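Local coordinates for protein TsrE (Streptomyces laurentii, PDB 7CWW) that probably acts as a cyclase in the biosynthesis of a thiopeptide antibiotic, being related to the C-terminal part of lantibiotic dehydratases, at residues Thr3-Leu9 / Ser61-Glu67; Glu19-Asp24 / Leu124-Arg128; Leu153-Ile157 / Tyr299-Met303; His190-Glu195 / Tyr339-Ala344. All coordinates share one frame; numbering follows the deposited sequence.

Contact 1: residues Thr3-Leu9 / Ser61-Glu67; sequences TSEQKDL and SRSPSVE
Glu5 N donates to Ser61 O over 2.9 Å, and Ser61 N returns a bond of 2.9 Å to Glu5 O, so the two residues form a hydrogen-bonded antiparallel pair whose side chains project from the same face of the sheet. Lys7 lies over this join. Its CG stands beside the backbone N (chi1 -43°) and the chain bends at chi2, which swings CE back to 3.6 Å from Ser61 O and brings NZ to Glu5 OE1 at 3.2 Å. That salt bridge is made within the strand, and NZ meets the carboxylate oxygen on its anti side, somewhat out of the carboxylate plane (27°). A long, flexible chain suits the place, since its CE lies against backbone oxygens while its charge reaches a neighbour two residues back.

Strand 5-11 is an outer strand of a three-stranded antiparallel sheet, and Ser61 ends its partner, strand 52-61; beyond it the chain turns into helix 65-78. Two serines shape that turn with hydroxyls close to the main chain. Ser61 OG accepts from Ser63 N at 2.9 Å, an ST turn, and also bonds to Glu38 O, while Ser63 OG accepts from Ser65 N in a capping bond.

Farther along, Glu67 sends a fully extended chain from the helix toward the strand, its CG anti to the backbone N (chi1 -173°). The carboxylate reaches the strand through water 1, which accepts from Asp8 N at 3.0 Å and donates to Glu67 OE1. The Asp8 side chain points elsewhere, to Tyr90 and Arg56.

Contact 2: residues Glu19-Asp24 / Leu124-Arg128; sequences EDLLLD and LRATR
Arg128 crosses to helix 15-35 on an extended chain and meets Glu19, then Leu23, and at its tip Asp20 and Asp24. With CG anti to the backbone N (chi1 -160°), the chain slides past Glu19, whose OE2 lies 3.7 Å from Arg128 CG; the other oxygen of Glu19 is held by Arg134. Arg128 CD then rests on Leu23 CD1 at 3.8 Å, and the same methyl sits over one face of the guanidinium, toward its rim. NE donates to water 2, which lies between Glu19 and Asp20. At the tip Arg128 NH2 bonds to Asp20 OD1 at 3.0 Å, almost straight (173°). Arg128 NH2 also reaches Asp24 OD2 at 2.7 Å. Arg128 NH1 takes Asp24 OD1 at 3.1 Å, so Asp24 is gripped end-on by two nitrogens.

Leu23 also serves Arg125: its CD2 packs on Arg125 CG, and Leu23 O accepts from Arg125 NH1 at 3.2 Å on an in-plane lone pair. Leu124 CB closes against Leu23 CD2.

Asp20, Asp24 and Arg128 form a salt-bridge network joining helix 15-35 to the C-terminal end region of helix 106-127. Two carboxylates one helical turn apart would tend to raise each other's pKa, an effect that the shared guanidinium probably offsets, keeping both ionised.

Contact 3: residues Leu153-Ile157 / Tyr299-Met303; sequences LPPSI and YYQGM
Pro154, at the N-cap position of the short helix 155-158, comes nearest to Met303 of helix 298-306, their CA atoms 8.0 Å apart, so the two backbones meet through side chains alone. Within 153-157 Ile157 N bonds to Pro154 O at 2.8 Å and makes the first turn compact.

Met303 touches three residues of the other segment. Its chain runs straight out to SD and then bends (chi3 74°): Met303 CG lies 3.8 Å from Pro154 CG, SD passes near Ser156, and Met303 CE turns back to Ile157 CB at 4.1 Å. Met303 has two conformers, and these contacts hold for one of them. A flexible thioether fits well between a rigid proline ring and a branched isoleucine.

The polar link is short. Ser156 OG and Tyr299 OH are 2.7 Å apart, hydrogen-bonded with either able to donate, and the serine oxygen lies in the plane of the ring, at its edge. Tyrosine suits this place because its length carries a hydroxyl from one helix to the other, while its side chain also touches Val360 and Pro362. Ile157 CD1 approaches the edge of the Tyr300 ring.

The Tyr300 side chain is about 4 Å from a bound polyether. The N-terminal end of helix 155-158 thus packs on helix 298-306 at the border of the pocket that holds this ligand, of which Leu153 is part.

Contact 4: residues His190-Glu195 / Tyr339-Ala344; sequences HAQRYE and YLIARA
Tyr194 enters helix 331-349 as a knob into a hole formed by Tyr339, Leu340, Arg343 and Ala344, where the two helical segments cross at -63° with their axes 10.0 Å apart. One face of its ring is filled by Arg343 CB, 3.6 Å from the ring centre in a CH-pi contact, and CD2 lies under the guanidinium, whose plane is turned 48° from the ring. At the floor of the hollow the small Ala344 lets the ring run deep: Tyr194 OH comes to 3.6 Å from Ala344 CA and is bonded to Glu347. Leu340 CD2 fits against Tyr194 CA at 3.7 Å on the way in.

Tyr339 is a second flat bump, its chi1 near 180° carrying the ring out toward helix 183-211. There His190 CB sits over the centre of one ring face, and Arg343 CG lies above the opposite face, 3.4 Å from the plane. The small Ala191 lets the tyrosine hydroxyl come close, Ala191 CB to Tyr339 OH being 3.3 Å. Phe173 packs against both His190 and Tyr339.

Glu195, whose OE1 pairs with Arg198, adds a long salt bridge to Arg343. Arg343 NH1 donates to Tyr339 OH at 2.7 Å, the oxygen lying in the guanidinium plane.

In the fold
Contacts 1 and 2 are neighbours near the amino end, without touching: strand 5-11 leads into helix 15-35, their segments alternate along the chain, and their nearest atoms are about 9 Å apart. Contacts 3 and 4 alternate likewise in the helical remainder, with centres about 27 Å apart and nearest atoms about 12 Å. Contacts 1 and 3 lie on opposite sides of the chain's centre, about 45 Å between centres, as do contacts 1 and 4. The bound polyether touches Leu153 of contact 3; from contact 4 the side chain of Tyr339 is about 12 Å from it. Contact 2 sits about 29 Å, centre to centre, from contact 4.

Contact 1: residues Thr3-Leu9 / Ser61-Glu67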
loop_
_atom_site.group_PDB
_atom_site.type_symbol
_atom_site.label_atom_id
_atom_site.label_comp_id
_atom_site.label_asym_id
_atom_site.label_seq_id
_atom_site.Cartn_x
_atom_site.Cartn_y
_atom_site.Cartn_z
ATOM N N THR A 3 -6.200 16.277 28.522
ATOM C CA THR A 3 -7.476 15.650 28.855
ATOM C C THR A 3 -7.532 14.246 28.287
ATOM O O THR A 3 -7.937 13.302 28.969
ATOM C CB THR A 3 -8.671 16.458 28.318
ATOM O OG1 THR A 3 -8.637 16.463 26.883
ATOM C CG2 THR A 3 -8.619 17.899 28.816
ATOM N N SER A 4 -7.109 14.109 27.037
ATOM C CA SER A 4 -7.132 12.846 26.315
ATOM C C SER A 4 -5.747 12.223 26.336
ATOM O O SER A 4 -4.746 12.911 26.133
ATOM C CB SER A 4 -7.593 13.044 24.873
ATOM O OG SER A 4 -9.004 13.127 24.809
ATOM N N GLU A 5 -5.701 10.914 26.553
ATOM C CA GLU A 5 -4.458 10.157 26.574
ATOM C C GLU A 5 -4.396 9.196 25.396
ATOM O O GLU A 5 -5.392 8.565 25.020
ATOM C CB GLU A 5 -4.290 9.371 27.870
ATOM C CG GLU A 5 -3.832 10.202 29.046
ATOM C CD GLU A 5 -3.428 9.347 30.227
ATOM O OE1 GLU A 5 -4.125 8.346 30.497
ATOM O OE2 GLU A 5 -2.413 9.670 30.881
ATOM N N GLN A 6 -3.201 9.089 24.829
ATOM C CA GLN A 6 -2.954 8.171 23.728
ATOM C C GLN A 6 -2.995 6.731 24.236
ATOM O O GLN A 6 -2.293 6.393 25.193
ATOM C CB GLN A 6 -1.600 8.494 23.104
ATOM C CG GLN A 6 -1.377 7.899 21.746
ATOM C CD GLN A 6 -2.556 8.092 20.827
ATOM O OE1 GLN A 6 -3.248 7.131 20.495
ATOM N NE2 GLN A 6 -2.786 9.331 20.395
ATOM N N LYS A 7 -3.835 5.890 23.631
ATOM C CA LYS A 7 -3.896 4.474 23.971
ATOM C C LYS A 7 -3.487 3.639 22.766
ATOM O O LYS A 7 -3.633 4.065 21.621
ATOM C CB LYS A 7 -5.308 4.050 24.435
ATOM C CG LYS A 7 -5.976 5.022 25.385
ATOM C CD LYS A 7 -5.315 5.023 26.756
ATOM C CE LYS A 7 -6.033 5.999 27.682
ATOM N NZ LYS A 7 -5.537 5.912 29.080
ATOM N N ASP A 8 -2.997 2.428 23.036
ATOM C CA ASP A 8 -2.432 1.546 22.014
ATOM C C ASP A 8 -2.563 0.117 22.518
ATOM O O ASP A 8 -1.980 -0.235 23.547
ATOM C CB ASP A 8 -0.958 1.910 21.726
ATOM C CG ASP A 8 -0.312 1.025 20.645
ATOM O OD1 ASP A 8 -1.018 0.364 19.875
ATOM O OD2 ASP A 8 0.931 1.001 20.560
ATOM N N LEU A 9 -3.335 -0.701 21.805
ATOM C CA LEU A 9 -3.632 -2.066 22.228
ATOM C C LEU A 9 -3.292 -2.992 21.075
ATOM O O LEU A 9 -3.683 -2.719 19.939
ATOM C CB LEU A 9 -5.121 -2.206 22.612
ATOM C CG LEU A 9 -5.710 -3.609 22.721
ATOM C CD1 LEU A 9 -4.913 -4.394 23.761
ATOM C CD2 LEU A 9 -7.178 -3.559 23.123
ATOM N N SER A 61 -8.230 8.676 24.350
ATOM C CA SER A 61 -9.383 8.648 25.228
ATOM C C SER A 61 -8.986 9.188 26.588
ATOM O O SER A 61 -7.861 8.984 27.048
ATOM C CB SER A 61 -9.947 7.229 25.371
ATOM O OG SER A 61 -10.912 7.177 26.407
ATOM N N ARG A 62 -9.926 9.876 27.221
ATOM C CA ARG A 62 -9.762 10.301 28.601
ATOM C C ARG A 62 -9.957 9.158 29.594
ATOM O O ARG A 62 -9.508 9.267 30.740
ATOM C CB ARG A 62 -10.754 11.426 28.900
ATOM C CG ARG A 62 -12.203 11.028 28.632
ATOM C CD ARG A 62 -12.717 11.579 27.309
ATOM N NE ARG A 62 -13.085 12.990 27.400
ATOM C CZ ARG A 62 -14.200 13.439 27.971
ATOM N NH1 ARG A 62 -15.064 12.589 28.513
ATOM N NH2 ARG A 62 -14.450 14.744 28.005
ATOM N N SER A 63 -10.589 8.061 29.176
ATOM C CA SER A 63 -11.041 7.046 30.112
ATOM C C SER A 63 -10.171 5.802 30.024
ATOM O O SER A 63 -9.922 5.298 28.919
ATOM C CB SER A 63 -12.512 6.684 29.839
ATOM O OG SER A 63 -12.869 5.441 30.421
ATOM N N PRO A 64 -9.683 5.285 31.156
ATOM C CA PRO A 64 -8.993 3.990 31.134
ATOM C C PRO A 64 -9.926 2.824 30.862
ATOM O O PRO A 64 -9.440 1.729 30.546
ATOM C CB PRO A 64 -8.377 3.882 32.542
ATOM C CG PRO A 64 -8.625 5.197 33.213
ATOM C CD PRO A 64 -9.788 5.836 32.513
ATOM N N SER A 65 -11.240 3.030 30.954
ATOM C CA SER A 65 -12.175 1.927 30.782
ATOM C C SER A 65 -12.202 1.414 29.346
ATOM O O SER A 65 -12.503 0.235 29.124
ATOM C CB SER A 65 -13.577 2.367 31.221
ATOM O OG SER A 65 -13.664 2.458 32.638
ATOM N N VAL A 66 -11.867 2.261 28.364
ATOM C CA VAL A 66 -12.071 1.886 26.965
ATOM C C VAL A 66 -11.178 0.716 26.582
ATOM O O VAL A 66 -11.638 -0.276 26.004
ATOM C CB VAL A 66 -11.828 3.087 26.034
ATOM C CG1 VAL A 66 -11.951 2.635 24.591
ATOM C CG2 VAL A 66 -12.814 4.199 26.330
ATOM N N GLU A 67 -9.877 0.829 26.865
ATOM C CA GLU A 67 -8.960 -0.255 26.553
ATOM C C GLU A 67 -9.325 -1.520 27.317
ATOM O O GLU A 67 -9.207 -2.632 26.792
ATOM C CB GLU A 67 -7.530 0.170 26.891
ATOM C CG GLU A 67 -6.483 -0.806 26.464
ATOM C CD GLU A 67 -5.092 -0.331 26.829
ATOM O OE1 GLU A 67 -4.980 0.808 27.348
ATOM O OE2 GLU A 67 -4.127 -1.101 26.609
HETATM O O HOH W 1 -2.518 1.752 25.969
#

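Contact 2: residues Glu19-Asp24 / Leu124-Arg128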
loop_
_atom_site.group_PDB
_atom_site.type_symbol
_atom_site.label_atom_id
_atom_site.label_comp_id
_atom_site.label_asym_id
_atom_site.label_seq_id
_atom_site.Cartn_x
_atom_site.Cartn_y
_atom_site.Cartn_z
ATOM N N GLU A 19 -9.847 -10.063 11.794
ATOM C CA GLU A 19 -10.933 -9.480 11.020
ATOM C C GLU A 19 -12.254 -9.605 11.772
ATOM O O GLU A 19 -13.001 -8.627 11.898
ATOM C CB GLU A 19 -10.999 -10.162 9.651
ATOM C CG GLU A 19 -12.090 -9.666 8.721
ATOM C CD GLU A 19 -12.012 -10.343 7.358
ATOM O OE1 GLU A 19 -10.893 -10.407 6.789
ATOM O OE2 GLU A 19 -13.062 -10.841 6.882
ATOM N N ASP A 20 -12.557 -10.810 12.276
ATOM C CA ASP A 20 -13.767 -11.018 13.079
ATOM C C ASP A 20 -13.826 -10.055 14.264
ATOM O O ASP A 20 -14.858 -9.426 14.519
ATOM C CB ASP A 20 -13.826 -12.465 13.586
ATOM C CG ASP A 20 -13.998 -13.482 12.466
ATOM O OD1 ASP A 20 -14.657 -13.168 11.448
ATOM O OD2 ASP A 20 -13.472 -14.606 12.612
ATOM N N LEU A 21 -12.724 -9.948 15.018
ATOM C CA LEU A 21 -12.697 -9.051 16.175
ATOM C C LEU A 21 -12.908 -7.607 15.758
ATOM O O LEU A 21 -13.597 -6.835 16.440
ATOM C CB LEU A 21 -11.366 -9.187 16.910
ATOM C CG LEU A 21 -11.150 -10.485 17.669
ATOM C CD1 LEU A 21 -9.697 -10.570 18.134
ATOM C CD2 LEU A 21 -12.123 -10.529 18.836
ATOM N N LEU A 22 -12.301 -7.214 14.648
ATOM C CA LEU A 22 -12.433 -5.844 14.175
ATOM C C LEU A 22 -13.878 -5.524 13.808
ATOM O O LEU A 22 -14.438 -4.512 14.256
ATOM C CB LEU A 22 -11.498 -5.648 12.984
ATOM C CG LEU A 22 -11.247 -4.275 12.386
ATOM C CD1 LEU A 22 -10.878 -3.249 13.448
ATOM C CD2 LEU A 22 -10.114 -4.433 11.387
ATOM N N LEU A 23 -14.505 -6.379 12.996
ATOM C CA LEU A 23 -15.848 -6.080 12.505
ATOM C C LEU A 23 -16.919 -6.304 13.562
ATOM O O LEU A 23 -17.934 -5.596 13.565
ATOM C CB LEU A 23 -16.173 -6.927 11.277
ATOM C CG LEU A 23 -15.220 -6.772 10.091
ATOM C CD1 LEU A 23 -15.624 -7.712 8.955
ATOM C CD2 LEU A 23 -15.224 -5.335 9.636
ATOM N N ASP A 24 -16.732 -7.282 14.444
ATOM C CA ASP A 24 -17.795 -7.681 15.359
ATOM C C ASP A 24 -17.625 -7.164 16.781
ATOM O O ASP A 24 -18.614 -7.106 17.513
ATOM C CB ASP A 24 -17.915 -9.210 15.389
ATOM C CG ASP A 24 -18.255 -9.787 14.020
ATOM O OD1 ASP A 24 -18.779 -9.030 13.164
ATOM O OD2 ASP A 24 -18.000 -10.989 13.802
ATOM N N LEU A 124 -13.800 -4.651 4.078
ATOM C CA LEU A 124 -13.803 -5.967 4.718
ATOM C C LEU A 124 -15.217 -6.540 4.815
ATOM O O LEU A 124 -15.443 -7.715 4.503
ATOM C CB LEU A 124 -13.167 -5.876 6.105
ATOM C CG LEU A 124 -11.693 -5.447 6.052
ATOM C CD1 LEU A 124 -11.139 -5.281 7.455
ATOM C CD2 LEU A 124 -10.868 -6.459 5.245
ATOM N N ARG A 125 -16.185 -5.729 5.260
ATOM C CA ARG A 125 -17.545 -6.238 5.420
ATOM C C ARG A 125 -18.131 -6.676 4.087
ATOM O O ARG A 125 -18.832 -7.693 4.010
ATOM C CB ARG A 125 -18.450 -5.179 6.054
ATOM C CG ARG A 125 -18.155 -4.888 7.500
ATOM C CD ARG A 125 -19.294 -4.112 8.163
ATOM N NE ARG A 125 -19.130 -4.109 9.614
ATOM C CZ ARG A 125 -18.681 -3.071 10.306
ATOM N NH1 ARG A 125 -18.561 -3.157 11.625
ATOM N NH2 ARG A 125 -18.366 -1.942 9.677
ATOM N N ALA A 126 -17.874 -5.907 3.029
ATOM C CA ALA A 126 -18.449 -6.217 1.723
ATOM C C ALA A 126 -17.847 -7.468 1.106
ATOM O O ALA A 126 -18.458 -8.061 0.215
ATOM C CB ALA A 126 -18.257 -5.041 0.764
ATOM N N THR A 127 -16.658 -7.869 1.542
ATOM C CA THR A 127 -15.962 -8.993 0.938
ATOM C C THR A 127 -15.700 -10.099 1.942
ATOM O O THR A 127 -14.936 -11.022 1.642
ATOM C CB THR A 127 -14.648 -8.526 0.307
ATOM O OG1 THR A 127 -13.814 -7.935 1.313
ATOM C CG2 THR A 127 -14.925 -7.503 -0.789
ATOM N N ARG A 128 -16.323 -10.025 3.117
ATOM C CA ARG A 128 -16.127 -11.009 4.168
ATOM C C ARG A 128 -16.335 -12.423 3.637
ATOM O O ARG A 128 -17.361 -12.727 3.022
ATOM C CB ARG A 128 -17.096 -10.721 5.316
ATOM C CG ARG A 128 -16.698 -11.337 6.612
ATOM C CD ARG A 128 -17.515 -10.756 7.748
ATOM N NE ARG A 128 -17.030 -11.220 9.037
ATOM C CZ ARG A 128 -17.530 -10.837 10.205
ATOM N NH1 ARG A 128 -18.545 -9.982 10.254
ATOM N NH2 ARG A 128 -17.005 -11.313 11.326
HETATM O O HOH W 2 -14.564 -12.563 8.630
#

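Contact 3: residues Leu153-Ile157 / Tyr299-Met303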
loop_
_atom_site.group_PDB
_atom_site.type_symbol
_atom_site.label_atom_id
_atom_site.label_comp_id
_atom_site.label_asym_id
_atom_site.label_seq_id
_atom_site.Cartn_x
_atom_site.Cartn_y
_atom_site.Cartn_z
ATOM N N LEU A 153 2.860 13.971 -10.686
ATOM C CA LEU A 153 4.269 13.637 -10.793
ATOM C C LEU A 153 5.041 14.817 -11.383
ATOM O O LEU A 153 4.443 15.780 -11.880
ATOM C CB LEU A 153 4.422 12.386 -11.659
ATOM C CG LEU A 153 3.980 11.082 -10.996
ATOM C CD1 LEU A 153 4.007 9.921 -11.975
ATOM C CD2 LEU A 153 4.885 10.777 -9.800
ATOM N N PRO A 154 6.373 14.785 -11.329
ATOM C CA PRO A 154 7.159 15.737 -12.112
ATOM C C PRO A 154 6.736 15.690 -13.569
ATOM O O PRO A 154 6.478 14.601 -14.108
ATOM C CB PRO A 154 8.604 15.243 -11.939
ATOM C CG PRO A 154 8.593 14.437 -10.705
ATOM C CD PRO A 154 7.229 13.827 -10.596
ATOM N N PRO A 155 6.645 16.848 -14.228
ATOM C CA PRO A 155 6.131 16.890 -15.608
ATOM C C PRO A 155 6.839 15.954 -16.571
ATOM O O PRO A 155 6.212 15.450 -17.511
ATOM C CB PRO A 155 6.346 18.356 -16.003
ATOM C CG PRO A 155 6.301 19.091 -14.710
ATOM C CD PRO A 155 6.979 18.189 -13.723
ATOM N N SER A 156 8.130 15.688 -16.367
ATOM C CA SER A 156 8.823 14.810 -17.297
ATOM C C SER A 156 8.368 13.357 -17.179
ATOM O O SER A 156 8.658 12.561 -18.080
ATOM C CB SER A 156 10.332 14.920 -17.080
ATOM O OG SER A 156 10.621 14.829 -15.694
ATOM N N ILE A 157 7.653 12.990 -16.117
ATOM C CA ILE A 157 7.086 11.646 -16.035
ATOM C C ILE A 157 5.559 11.721 -16.016
ATOM O O ILE A 157 4.875 10.790 -16.463
ATOM C CB ILE A 157 7.638 10.885 -14.810
ATOM C CG1 ILE A 157 7.255 9.407 -14.865
ATOM C CG2 ILE A 157 7.159 11.489 -13.529
ATOM C CD1 ILE A 157 8.320 8.543 -15.488
ATOM N N TYR A 299 19.197 11.487 -15.149
ATOM C CA TYR A 299 18.140 12.415 -14.772
ATOM C C TYR A 299 16.995 11.691 -14.076
ATOM O O TYR A 299 16.518 12.117 -13.016
ATOM C CB TYR A 299 17.646 13.153 -16.014
ATOM C CG TYR A 299 16.387 13.931 -15.759
ATOM C CD1 TYR A 299 16.430 15.131 -15.071
ATOM C CD2 TYR A 299 15.150 13.459 -16.192
ATOM C CE1 TYR A 299 15.283 15.850 -14.825
ATOM C CE2 TYR A 299 13.992 14.172 -15.946
ATOM C CZ TYR A 299 14.070 15.370 -15.266
ATOM O OH TYR A 299 12.937 16.099 -15.006
ATOM N N TYR A 300 16.535 10.591 -14.672
ATOM C CA TYR A 300 15.490 9.771 -14.067
ATOM C C TYR A 300 15.879 9.335 -12.653
ATOM O O TYR A 300 15.075 9.434 -11.716
ATOM C CB TYR A 300 15.237 8.572 -14.982
ATOM C CG TYR A 300 14.302 7.497 -14.488
ATOM C CD1 TYR A 300 14.804 6.336 -13.901
ATOM C CD2 TYR A 300 12.922 7.607 -14.667
ATOM C CE1 TYR A 300 13.961 5.330 -13.467
ATOM C CE2 TYR A 300 12.067 6.606 -14.234
ATOM C CZ TYR A 300 12.594 5.464 -13.635
ATOM O OH TYR A 300 11.761 4.454 -13.194
ATOM N N GLN A 301 17.124 8.874 -12.476
ATOM C CA GLN A 301 17.589 8.458 -11.154
ATOM C C GLN A 301 17.481 9.598 -10.146
ATOM O O GLN A 301 16.954 9.418 -9.043
ATOM C CB GLN A 301 19.030 7.951 -11.240
ATOM C CG GLN A 301 19.164 6.551 -11.818
ATOM C CD GLN A 301 20.610 6.150 -12.029
ATOM O OE1 GLN A 301 21.499 6.581 -11.292
ATOM N NE2 GLN A 301 20.857 5.332 -13.048
ATOM N N GLY A 302 17.975 10.786 -10.509
ATOM C CA GLY A 302 17.904 11.913 -9.592
ATOM C C GLY A 302 16.479 12.316 -9.276
ATOM O O GLY A 302 16.158 12.666 -8.137
ATOM N N MET A 303 15.605 12.263 -10.286
ATOM C CA MET A 303 14.207 12.644 -10.108
ATOM C C MET A 303 13.518 11.762 -9.070
ATOM O O MET A 303 12.809 12.257 -8.186
ATOM C CB MET A 303 13.489 12.562 -11.458
ATOM C CG MET A 303 12.008 12.876 -11.423
ATOM S SD MET A 303 11.216 12.375 -12.964
ATOM C CE MET A 303 11.187 10.596 -12.765
#

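Contact 4: residues His190-Glu195 / Tyr339-Ala344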
loop_
_atom_site.group_PDB
_atom_site.type_symbol
_atom_site.label_atom_id
_atom_site.label_comp_id
_atom_site.label_asym_id
_atom_site.label_seq_id
_atom_site.Cartn_x
_atom_site.Cartn_y
_atom_site.Cartn_z
ATOM N N HIS A 190 5.007 -16.195 -11.148
ATOM C CA HIS A 190 4.126 -15.056 -11.406
ATOM C C HIS A 190 3.643 -15.060 -12.850
ATOM O O HIS A 190 2.465 -14.800 -13.122
ATOM C CB HIS A 190 4.850 -13.749 -11.084
ATOM C CG HIS A 190 4.876 -13.428 -9.624
ATOM N ND1 HIS A 190 5.958 -13.710 -8.815
ATOM C CD2 HIS A 190 3.938 -12.877 -8.819
ATOM C CE1 HIS A 190 5.688 -13.337 -7.575
ATOM N NE2 HIS A 190 4.471 -12.824 -7.553
ATOM N N ALA A 191 4.538 -15.364 -13.792
ATOM C CA ALA A 191 4.141 -15.373 -15.197
ATOM C C ALA A 191 3.114 -16.466 -15.471
ATOM O O ALA A 191 2.151 -16.249 -16.214
ATOM C CB ALA A 191 5.369 -15.538 -16.088
ATOM N N GLN A 192 3.296 -17.641 -14.859
ATOM C CA GLN A 192 2.297 -18.706 -14.933
ATOM C C GLN A 192 0.931 -18.226 -14.450
ATOM O O GLN A 192 -0.102 -18.536 -15.058
ATOM C CB GLN A 192 2.755 -19.909 -14.095
ATOM C CG GLN A 192 3.458 -21.007 -14.872
ATOM C CD GLN A 192 4.419 -21.823 -14.011
ATOM O OE1 GLN A 192 4.135 -22.120 -12.846
ATOM N NE2 GLN A 192 5.557 -22.201 -14.589
ATOM N N ARG A 193 0.909 -17.477 -13.346
ATOM C CA ARG A 193 -0.346 -16.946 -12.821
ATOM C C ARG A 193 -0.978 -15.940 -13.787
ATOM O O ARG A 193 -2.204 -15.920 -13.959
ATOM C CB ARG A 193 -0.096 -16.303 -11.460
ATOM C CG ARG A 193 -1.312 -15.659 -10.832
ATOM C CD ARG A 193 -1.258 -15.836 -9.329
ATOM N NE ARG A 193 -1.406 -17.243 -8.978
ATOM C CZ ARG A 193 -1.052 -17.762 -7.809
ATOM N NH1 ARG A 193 -0.520 -16.988 -6.875
ATOM N NH2 ARG A 193 -1.226 -19.060 -7.579
ATOM N N TYR A 194 -0.162 -15.096 -14.421
ATOM C CA TYR A 194 -0.712 -14.133 -15.372
ATOM C C TYR A 194 -1.375 -14.837 -16.551
ATOM O O TYR A 194 -2.460 -14.435 -16.985
ATOM C CB TYR A 194 0.372 -13.178 -15.872
ATOM C CG TYR A 194 -0.163 -12.203 -16.905
ATOM C CD1 TYR A 194 -1.070 -11.208 -16.539
ATOM C CD2 TYR A 194 0.196 -12.304 -18.248
ATOM C CE1 TYR A 194 -1.585 -10.322 -17.473
ATOM C CE2 TYR A 194 -0.328 -11.414 -19.205
ATOM C CZ TYR A 194 -1.214 -10.426 -18.797
ATOM O OH TYR A 194 -1.749 -9.538 -19.702
ATOM N N GLU A 195 -0.742 -15.897 -17.075
ATOM C CA GLU A 195 -1.327 -16.635 -18.196
ATOM C C GLU A 195 -2.726 -17.141 -17.866
ATOM O O GLU A 195 -3.625 -17.097 -18.714
ATOM C CB GLU A 195 -0.436 -17.812 -18.597
ATOM C CG GLU A 195 1.023 -17.479 -18.806
ATOM C CD GLU A 195 1.260 -16.713 -20.086
ATOM O OE1 GLU A 195 0.922 -17.237 -21.168
ATOM O OE2 GLU A 195 1.782 -15.580 -20.012
ATOM N N TYR A 339 2.429 -7.501 -10.021
ATOM C CA TYR A 339 2.880 -8.168 -11.236
ATOM C C TYR A 339 1.752 -8.267 -12.259
ATOM O O TYR A 339 1.948 -7.978 -13.444
ATOM C CB TYR A 339 3.422 -9.559 -10.896
ATOM C CG TYR A 339 3.920 -10.299 -12.117
ATOM C CD1 TYR A 339 5.230 -10.143 -12.560
ATOM C CD2 TYR A 339 3.077 -11.131 -12.838
ATOM C CE1 TYR A 339 5.692 -10.806 -13.687
ATOM C CE2 TYR A 339 3.524 -11.791 -13.967
ATOM C CZ TYR A 339 4.830 -11.627 -14.387
ATOM O OH TYR A 339 5.270 -12.284 -15.514
ATOM N N LEU A 340 0.573 -8.705 -11.816
ATOM C CA LEU A 340 -0.570 -8.842 -12.713
ATOM C C LEU A 340 -0.949 -7.511 -13.343
ATOM O O LEU A 340 -1.277 -7.451 -14.533
ATOM C CB LEU A 340 -1.769 -9.415 -11.953
ATOM C CG LEU A 340 -1.619 -10.832 -11.389
ATOM C CD1 LEU A 340 -2.908 -11.224 -10.688
ATOM C CD2 LEU A 340 -1.241 -11.844 -12.456
ATOM N N ILE A 341 -0.932 -6.435 -12.555
ATOM C CA ILE A 341 -1.259 -5.117 -13.089
ATOM C C ILE A 341 -0.237 -4.691 -14.135
ATOM O O ILE A 341 -0.592 -4.176 -15.204
ATOM C CB ILE A 341 -1.349 -4.086 -11.953
ATOM C CG1 ILE A 341 -2.558 -4.399 -11.074
ATOM C CG2 ILE A 341 -1.429 -2.651 -12.546
ATOM C CD1 ILE A 341 -2.636 -3.590 -9.803
ATOM N N ALA A 342 1.052 -4.850 -13.822
ATOM C CA ALA A 342 2.091 -4.428 -14.753
ATOM C C ALA A 342 1.990 -5.192 -16.072
ATOM O O ALA A 342 2.036 -4.595 -17.154
ATOM C CB ALA A 342 3.474 -4.620 -14.116
ATOM N N ARG A 343 1.835 -6.520 -16.000
ATOM C CA ARG A 343 1.746 -7.320 -17.219
ATOM C C ARG A 343 0.508 -6.954 -18.023
ATOM O O ARG A 343 0.559 -6.877 -19.255
ATOM C CB ARG A 343 1.725 -8.816 -16.881
ATOM C CG ARG A 343 3.043 -9.392 -16.374
ATOM C CD ARG A 343 4.100 -9.496 -17.459
ATOM N NE ARG A 343 3.612 -10.165 -18.660
ATOM C CZ ARG A 343 3.604 -11.479 -18.855
ATOM N NH1 ARG A 343 4.055 -12.320 -17.921
ATOM N NH2 ARG A 343 3.138 -11.956 -19.998
ATOM N N ALA A 344 -0.622 -6.735 -17.348
ATOM C CA ALA A 344 -1.837 -6.374 -18.074
ATOM C C ALA A 344 -1.698 -5.012 -18.751
ATOM O O ALA A 344 -2.123 -4.842 -19.902
ATOM C CB ALA A 344 -3.039 -6.396 -17.134
#